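Local structure of M32 carboxypeptidase (Chitinophagaceae bacterium, 7A03) at residues N305-G308 and N312-K315. The protein is probably a metal-dependent carboxypeptidase of family M32, removing amino acids one at a time from the C-terminal ends of peptide chains. Residues are numbered along the deposited sequence; the frame is centred on the assembly and turned at random.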
loop_
_atom_site.group_PDB
_atom_site.type_symbol
_atom_site.label_atom_id
_atom_site.label_comp_id
_atom_site.label_asym_id
_atom_site.label_seq_id
_atom_site.Cartn_x
_atom_site.Cartn_y
_atom_site.Cartn_z
ATOM N N ASN A 305 -1.661 -5.551 11.802
ATOM C CA ASN A 305 -1.857 -4.697 12.964
ATOM C C ASN A 305 -3.126 -5.034 13.732
ATOM O O ASN A 305 -3.041 -5.439 14.891
ATOM C CB ASN A 305 -1.854 -3.236 12.510
ATOM C CG ASN A 305 -0.462 -2.756 12.133
ATOM O OD1 ASN A 305 0.539 -3.428 12.418
ATOM N ND2 ASN A 305 -0.385 -1.597 11.480
ATOM N N ASN A 306 -4.302 -4.884 13.116
ATOM C CA ASN A 306 -5.545 -5.163 13.838
ATOM C C ASN A 306 -5.595 -6.600 14.343
ATOM O O ASN A 306 -6.163 -6.862 15.412
ATOM C CB ASN A 306 -6.749 -4.852 12.957
ATOM C CG ASN A 306 -6.708 -3.443 12.423
ATOM O OD1 ASN A 306 -5.942 -3.142 11.511
ATOM N ND2 ASN A 306 -7.489 -2.556 13.031
ATOM N N VAL A 307 -4.999 -7.536 13.597
ATOM C CA VAL A 307 -4.790 -8.897 14.077
ATOM C C VAL A 307 -3.390 -9.027 14.680
ATOM O O VAL A 307 -3.237 -9.334 15.869
ATOM C CB VAL A 307 -5.015 -9.914 12.943
ATOM C CG1 VAL A 307 -4.729 -11.310 13.458
ATOM C CG2 VAL A 307 -6.447 -9.797 12.417
ATOM N N GLY A 308 -2.361 -8.755 13.876
ATOM C CA GLY A 308 -1.005 -9.181 14.192
ATOM C C GLY A 308 -0.342 -8.462 15.345
ATOM O O GLY A 308 0.707 -8.917 15.808
ATOM N N ASN A 312 -5.205 -10.601 21.575
ATOM C CA ASN A 312 -5.851 -11.880 21.277
ATOM C C ASN A 312 -4.988 -12.756 20.385
ATOM O O ASN A 312 -4.870 -13.960 20.619
ATOM C CB ASN A 312 -7.210 -11.653 20.624
ATOM C CG ASN A 312 -8.291 -11.361 21.625
ATOM O OD1 ASN A 312 -8.162 -11.667 22.810
ATOM N ND2 ASN A 312 -9.370 -10.749 21.157
ATOM N N PHE A 313 -4.381 -12.178 19.345
ATOM C CA PHE A 313 -3.474 -12.946 18.487
ATOM C C PHE A 313 -2.331 -13.545 19.306
ATOM O O PHE A 313 -1.979 -14.730 19.167
ATOM C CB PHE A 313 -2.923 -12.005 17.409
ATOM C CG PHE A 313 -2.056 -12.665 16.361
ATOM C CD1 PHE A 313 -2.620 -13.413 15.345
ATOM C CD2 PHE A 313 -0.682 -12.487 16.380
ATOM C CE1 PHE A 313 -1.815 -13.995 14.344
ATOM C CE2 PHE A 313 0.132 -13.071 15.412
ATOM C CZ PHE A 313 -0.438 -13.831 14.390
ATOM N N TRP A 314 -1.744 -12.730 20.181
ATOM C CA TRP A 314 -0.587 -13.156 20.945
ATOM C C TRP A 314 -0.923 -14.094 22.106
ATOM O O TRP A 314 -0.033 -14.814 22.547
ATOM C CB TRP A 314 0.318 -11.961 21.298
ATOM C CG TRP A 314 0.976 -11.488 20.050
ATOM C CD1 TRP A 314 0.632 -10.406 19.273
ATOM C CD2 TRP A 314 2.023 -12.161 19.354
ATOM N NE1 TRP A 314 1.435 -10.349 18.156
ATOM C CE2 TRP A 314 2.304 -11.409 18.186
ATOM C CE3 TRP A 314 2.773 -13.311 19.614
ATOM C CZ2 TRP A 314 3.288 -11.788 17.273
ATOM C CZ3 TRP A 314 3.759 -13.679 18.717
ATOM C CH2 TRP A 314 4.014 -12.922 17.560
ATOM N N LYS A 315 -2.180 -14.169 22.552
ATOM C CA LYS A 315 -2.518 -15.170 23.561
ATOM C C LYS A 315 -2.192 -16.573 23.066
ATOM O O LYS A 315 -1.690 -17.404 23.826
ATOM C CB LYS A 315 -3.990 -15.075 23.922
ATOM C CG LYS A 315 -4.326 -13.883 24.784
ATOM C CD LYS A 315 -5.808 -13.831 25.109
ATOM C CE LYS A 315 -6.222 -12.468 25.630
ATOM N NZ LYS A 315 -7.684 -12.444 25.922
#
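Phe313 meets both Val307 and Gly308. Its CG stands anti to its own backbone N (chi1 -175°), which carries the ring back across the end of the preceding segment. There its CB sits 3.1 Å from Val307 O, a close approach of a methylene to a carbonyl oxygen. CG1 of Val307 reaches the ring obliquely, 3.5 Å from Phe313 CD1, and the two side chains cross at about a right angle. Gly308 comes over one face: its CA lies 4.2 Å from the centroid of the Phe313 ring, a CH-pi contact made by a backbone carbon. The two segments belong to consecutive helices, 293-307 and 311-324, of a largely helical M32 metallopeptidase, and the contact packs the short connection between the two helices. Ser310 in that turn hydrogen-bonds through OG to both Val307 O and Phe313 N, while Phe433 of helix 420-439 touches Val307. At Trp314 the indole swings back to the turn and gives its NE1 proton to Gly308 O at 2.8 Å, with an N-H...O angle of 153°. The donor stands above the carbonyl plane, 43° out of it. Since Trp263 NE1 also bonds Gly308 O, two indoles grip this buried oxygen. Phe313 CD2 lies 3.5 Å above one face of the Trp314 ring, toward its rim. A leucine in place of Trp314 would probably leave Gly308 O with Trp263 as its one indole donor and open a gap beside Phe337, whose ring meets the indole edge-to-face.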